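Long-range contact in 1,3-alpha-isomaltosidase (Kribbella flavida DSM 17836, PDB 5X3I), which hydrolyses the alpha-1,3-glucosidic linkages of the cyclic tetrasaccharide cyclobis-(1-6)-alpha-nigerosyl to release isomaltose inside the cell: residues H671-L682 against T695-V706. The protein carries 1 engineered substitution. Sequence-based numbering, arbitrary orientation.
With SO4 (sulfate ion), chain K.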
loop_
_atom_site.group_PDB
_atom_site.type_symbol
_atom_site.label_atom_id
_atom_site.label_comp_id
_atom_site.label_asym_id
_atom_site.label_seq_id
_atom_site.Cartn_x
_atom_site.Cartn_y
_atom_site.Cartn_z
ATOM N N HIS A 671 23.650 -9.224 -4.079
ATOM C CA HIS A 671 23.224 -8.151 -4.977
ATOM C C HIS A 671 21.701 -8.065 -5.044
ATOM O O HIS A 671 21.111 -8.335 -6.084
ATOM C CB HIS A 671 23.807 -8.376 -6.369
ATOM C CG HIS A 671 25.263 -8.703 -6.348
ATOM N ND1 HIS A 671 26.238 -7.735 -6.289
ATOM C CD2 HIS A 671 25.907 -9.892 -6.330
ATOM C CE1 HIS A 671 27.424 -8.313 -6.254
ATOM N NE2 HIS A 671 27.252 -9.620 -6.278
ATOM N N PRO A 672 21.071 -7.701 -3.919
ATOM C CA PRO A 672 19.619 -7.754 -3.745
ATOM C C PRO A 672 18.847 -6.725 -4.576
ATOM O O PRO A 672 17.639 -6.858 -4.698
ATOM C CB PRO A 672 19.446 -7.484 -2.246
ATOM C CG PRO A 672 20.593 -6.612 -1.909
ATOM C CD PRO A 672 21.738 -7.118 -2.740
ATOM N N TYR A 673 19.518 -5.704 -5.092
ATOM C CA TYR A 673 18.844 -4.667 -5.872
ATOM C C TYR A 673 18.816 -4.932 -7.384
ATOM O O TYR A 673 18.163 -4.197 -8.134
ATOM C CB TYR A 673 19.488 -3.318 -5.591
ATOM C CG TYR A 673 19.330 -2.881 -4.152
ATOM C CD1 TYR A 673 18.112 -2.412 -3.678
ATOM C CD2 TYR A 673 20.398 -2.937 -3.269
ATOM C CE1 TYR A 673 17.966 -2.007 -2.371
ATOM C CE2 TYR A 673 20.262 -2.539 -1.956
ATOM C CZ TYR A 673 19.045 -2.077 -1.508
ATOM O OH TYR A 673 18.907 -1.678 -0.197
ATOM N N GLN A 674 19.526 -5.972 -7.818
ATOM C CA GLN A 674 19.508 -6.423 -9.206
ATOM C C GLN A 674 18.264 -7.220 -9.510
ATOM O O GLN A 674 17.724 -7.885 -8.637
ATOM C CB GLN A 674 20.721 -7.300 -9.528
ATOM C CG GLN A 674 22.036 -6.605 -9.480
ATOM C CD GLN A 674 23.173 -7.501 -9.914
ATOM O OE1 GLN A 674 24.321 -7.081 -9.924
ATOM N NE2 GLN A 674 22.856 -8.732 -10.279
ATOM N N TYR A 675 17.818 -7.172 -10.753
ATOM C CA TYR A 675 16.690 -7.989 -11.164
ATOM C C TYR A 675 16.654 -8.191 -12.664
ATOM O O TYR A 675 17.259 -7.438 -13.421
ATOM C CB TYR A 675 15.373 -7.366 -10.696
ATOM C CG TYR A 675 15.128 -5.977 -11.227
ATOM C CD1 TYR A 675 15.662 -4.866 -10.591
ATOM C CD2 TYR A 675 14.350 -5.772 -12.365
ATOM C CE1 TYR A 675 15.439 -3.598 -11.067
ATOM C CE2 TYR A 675 14.116 -4.510 -12.845
ATOM C CZ TYR A 675 14.667 -3.428 -12.203
ATOM O OH TYR A 675 14.445 -2.169 -12.687
ATOM N N LEU A 676 15.922 -9.208 -13.087
ATOM C CA LEU A 676 15.641 -9.405 -14.491
ATOM C C LEU A 676 14.314 -8.722 -14.807
ATOM O O LEU A 676 13.342 -8.902 -14.074
ATOM C CB LEU A 676 15.574 -10.890 -14.835
ATOM C CG LEU A 676 16.875 -11.674 -14.654
ATOM C CD1 LEU A 676 16.586 -13.155 -14.651
ATOM C CD2 LEU A 676 17.853 -11.326 -15.761
ATOM N N LEU A 677 14.286 -7.924 -15.871
ATOM C CA LEU A 677 13.030 -7.390 -16.370
ATOM C C LEU A 677 12.561 -8.327 -17.473
ATOM O O LEU A 677 13.091 -8.315 -18.583
ATOM C CB LEU A 677 13.225 -5.966 -16.886
ATOM C CG LEU A 677 12.035 -5.255 -17.545
ATOM C CD1 LEU A 677 11.039 -4.820 -16.499
ATOM C CD2 LEU A 677 12.515 -4.057 -18.340
ATOM N N GLY A 678 11.527 -9.099 -17.184
ATOM C CA GLY A 678 11.184 -10.219 -18.035
ATOM C C GLY A 678 12.318 -11.233 -18.109
ATOM O O GLY A 678 13.260 -11.187 -17.320
ATOM N N ASP A 679 12.234 -12.139 -19.074
ATOM C CA ASP A 679 13.248 -13.170 -19.264
ATOM C C ASP A 679 14.609 -12.617 -19.682
ATOM O O ASP A 679 15.638 -13.103 -19.231
ATOM C CB ASP A 679 12.793 -14.182 -20.322
ATOM C CG ASP A 679 11.605 -14.992 -19.886
ATOM O OD1 ASP A 679 11.352 -15.054 -18.677
ATOM O OD2 ASP A 679 10.929 -15.580 -20.745
ATOM N N GLU A 680 14.613 -11.640 -20.585
ATOM C CA GLU A 680 15.837 -11.290 -21.309
ATOM C C GLU A 680 16.773 -10.200 -20.791
ATOM O O GLU A 680 17.912 -10.125 -21.235
ATOM C CB GLU A 680 15.450 -10.908 -22.744
ATOM C CG GLU A 680 14.341 -11.759 -23.341
ATOM C CD GLU A 680 14.672 -13.241 -23.415
ATOM O OE1 GLU A 680 15.832 -13.624 -23.187
ATOM O OE2 GLU A 680 13.762 -14.030 -23.714
ATOM N N LEU A 681 16.336 -9.372 -19.853
ATOM C CA LEU A 681 17.146 -8.215 -19.480
ATOM C C LEU A 681 17.452 -8.177 -17.992
ATOM O O LEU A 681 16.555 -8.307 -17.177
ATOM C CB LEU A 681 16.448 -6.910 -19.871
ATOM C CG LEU A 681 16.211 -6.584 -21.347
ATOM C CD1 LEU A 681 15.338 -5.339 -21.470
ATOM C CD2 LEU A 681 17.523 -6.392 -22.076
ATOM N N LEU A 682 18.714 -7.945 -17.656
ATOM C CA LEU A 682 19.132 -7.795 -16.273
ATOM C C LEU A 682 19.441 -6.333 -15.986
ATOM O O LEU A 682 20.235 -5.696 -16.679
ATOM C CB LEU A 682 20.345 -8.685 -15.973
ATOM C CG LEU A 682 20.762 -8.837 -14.508
ATOM C CD1 LEU A 682 21.424 -10.173 -14.292
ATOM C CD2 LEU A 682 21.705 -7.734 -14.106
ATOM N N THR A 695 29.203 -2.013 -10.406
ATOM C CA THR A 695 29.499 -3.420 -10.608
ATOM C C THR A 695 28.245 -4.265 -10.543
ATOM O O THR A 695 27.448 -4.147 -9.616
ATOM C CB THR A 695 30.514 -3.923 -9.577
ATOM O OG1 THR A 695 31.728 -3.182 -9.727
ATOM C CG2 THR A 695 30.797 -5.394 -9.799
ATOM N N THR A 696 28.091 -5.125 -11.543
ATOM C CA THR A 696 26.918 -5.962 -11.698
ATOM C C THR A 696 27.320 -7.428 -11.646
ATOM O O THR A 696 28.349 -7.804 -12.192
ATOM C CB THR A 696 26.201 -5.669 -13.039
ATOM O OG1 THR A 696 25.840 -4.286 -13.099
ATOM C CG2 THR A 696 24.967 -6.520 -13.189
ATOM N N TYR A 697 26.523 -8.254 -10.983
ATOM C CA TYR A 697 26.793 -9.679 -10.987
ATOM C C TYR A 697 25.890 -10.375 -11.982
ATOM O O TYR A 697 24.673 -10.427 -11.813
ATOM C CB TYR A 697 26.617 -10.300 -9.594
ATOM C CG TYR A 697 26.706 -11.812 -9.620
ATOM C CD1 TYR A 697 27.931 -12.453 -9.740
ATOM C CD2 TYR A 697 25.569 -12.596 -9.549
ATOM C CE1 TYR A 697 28.019 -13.831 -9.784
ATOM C CE2 TYR A 697 25.648 -13.974 -9.588
ATOM C CZ TYR A 697 26.880 -14.585 -9.703
ATOM O OH TYR A 697 26.959 -15.957 -9.741
ATOM N N LEU A 698 26.501 -10.917 -13.023
ATOM C CA LEU A 698 25.770 -11.655 -14.032
ATOM C C LEU A 698 25.822 -13.142 -13.727
ATOM O O LEU A 698 26.894 -13.729 -13.683
ATOM C CB LEU A 698 26.343 -11.378 -15.419
ATOM C CG LEU A 698 26.332 -9.926 -15.892
ATOM C CD1 LEU A 698 26.970 -9.818 -17.262
ATOM C CD2 LEU A 698 24.917 -9.399 -15.925
ATOM N N PRO A 699 24.654 -13.761 -13.542
ATOM C CA PRO A 699 24.587 -15.197 -13.269
ATOM C C PRO A 699 24.956 -16.012 -14.500
ATOM O O PRO A 699 25.376 -15.443 -15.508
ATOM C CB PRO A 699 23.126 -15.411 -12.885
ATOM C CG PRO A 699 22.396 -14.325 -13.603
ATOM C CD PRO A 699 23.318 -13.146 -13.615
ATOM N N ALA A 700 24.783 -17.325 -14.421
ATOM C CA ALA A 700 25.175 -18.225 -15.500
ATOM C C ALA A 700 24.447 -17.886 -16.792
ATOM O O ALA A 700 23.341 -17.364 -16.762
ATOM C CB ALA A 700 24.903 -19.660 -15.114
ATOM N N GLY A 701 25.075 -18.216 -17.916
ATOM C CA GLY A 701 24.584 -17.866 -19.239
ATOM C C GLY A 701 25.423 -16.800 -19.915
ATOM O O GLY A 701 26.408 -16.333 -19.352
ATOM N N GLU A 702 25.047 -16.439 -21.141
ATOM C CA GLU A 702 25.834 -15.501 -21.940
ATOM C C GLU A 702 25.162 -14.139 -22.046
ATOM O O GLU A 702 23.962 -14.050 -22.267
ATOM C CB GLU A 702 26.082 -16.064 -23.337
ATOM C CG GLU A 702 26.808 -17.395 -23.346
ATOM C CD GLU A 702 27.679 -17.563 -24.569
ATOM O OE1 GLU A 702 28.576 -16.718 -24.774
ATOM O OE2 GLU A 702 27.465 -18.532 -25.328
ATOM N N TRP A 703 25.952 -13.080 -21.918
ATOM C CA TRP A 703 25.405 -11.744 -21.783
ATOM C C TRP A 703 25.992 -10.731 -22.753
ATOM O O TRP A 703 27.139 -10.840 -23.188
ATOM C CB TRP A 703 25.610 -11.248 -20.353
ATOM C CG TRP A 703 24.925 -12.104 -19.349
ATOM C CD1 TRP A 703 25.462 -13.151 -18.660
ATOM C CD2 TRP A 703 23.562 -12.003 -18.925
ATOM N NE1 TRP A 703 24.522 -13.706 -17.835
ATOM C CE2 TRP A 703 23.346 -13.020 -17.977
ATOM C CE3 TRP A 703 22.502 -11.153 -19.258
ATOM C CZ2 TRP A 703 22.118 -13.209 -17.357
ATOM C CZ3 TRP A 703 21.287 -11.342 -18.641
ATOM C CH2 TRP A 703 21.102 -12.361 -17.700
ATOM N N ILE A 704 25.182 -9.729 -23.065
ATOM C CA ILE A 704 25.595 -8.620 -23.901
ATOM C C ILE A 704 25.282 -7.300 -23.220
ATOM O O ILE A 704 24.174 -7.105 -22.718
ATOM C CB ILE A 704 24.910 -8.691 -25.271
ATOM C CG1 ILE A 704 25.664 -9.684 -26.156
ATOM C CG2 ILE A 704 24.846 -7.316 -25.923
ATOM C CD1 ILE A 704 24.929 -10.081 -27.386
ATOM N N ASP A 705 26.270 -6.412 -23.171
ATOM C CA ASP A 705 26.065 -5.067 -22.666
ATOM C C ASP A 705 25.225 -4.307 -23.693
ATOM O O ASP A 705 25.653 -4.130 -24.829
ATOM C CB ASP A 705 27.419 -4.384 -22.432
ATOM C CG ASP A 705 27.300 -2.996 -21.829
ATOM O OD1 ASP A 705 26.233 -2.355 -21.930
ATOM O OD2 ASP A 705 28.299 -2.528 -21.248
ATOM N N VAL A 706 24.064 -3.800 -23.283
ATOM C CA VAL A 706 23.109 -3.281 -24.264
ATOM C C VAL A 706 23.543 -1.938 -24.826
ATOM O O VAL A 706 23.075 -1.534 -25.880
ATOM C CB VAL A 706 21.685 -3.122 -23.682
ATOM C CG1 VAL A 706 21.171 -4.447 -23.145
ATOM C CG2 VAL A 706 21.662 -2.048 -22.620
HETATM S S SO4 K . 21.997 -17.336 -23.611
HETATM O O1 SO4 K . 22.817 -17.399 -24.815
HETATM O O2 SO4 K . 20.836 -16.506 -23.896
HETATM O O3 SO4 K . 21.564 -18.674 -23.226
HETATM O O4 SO4 K . 22.769 -16.758 -22.515
#
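Gln674 lays its amide along the backbone of Tyr697 and bonds to both the backbone N and O of that residue. Its CG stands opposite the carbonyl carbon (chi1 -66°) and the chain beyond runs extended, which carries the flat amide across to strand 695-698. CB and CG serve as the stalk; CD comes within 3.6 Å of Tyr697 N, and the two amide atoms then divide the work. OE1 accepts Tyr697 N at 2.7 Å on an in-plane lone pair, the N-H...O angle being 168°, and also rests on Thr696 CA and CG2. NE2 donates to Tyr697 O at 2.9 Å, with that oxygen close to the amide plane. Two bonds of opposite polarity, one accepted and one donated, fix the rotation of the amide. A leucine here would probably leave the N-H and C=O of Tyr697 without these partners.

Beside this clasp, the His671 ring receives Tyr697 CB over one face, 3.6 Å from its centroid, a CH-pi contact. The two rings are nearly parallel, at 7°, yet slid so far apart that they barely overlap; His671 NE2 bonds to Glu667 and Tyr697 OH to Asp665. Farther along, Leu682 splits its methyls: CD1 meets Pro699 CD at 3.6 Å, while CD2 slides past Thr696 CG2. Its CB lies 3.9 Å from Trp703 CZ3, and Leu676 CD2 reaches that indole at its edge. Trp703 NE1 donates to Pro699 O (3.0 Å), bridging the loop between strands 695-698 and 703-705. The contact thus joins the two antiparallel sheets of the C-terminal beta domain of this family 31 glycosidase, through an apolar core flanked by a side-chain amide that mimics a backbone pairing.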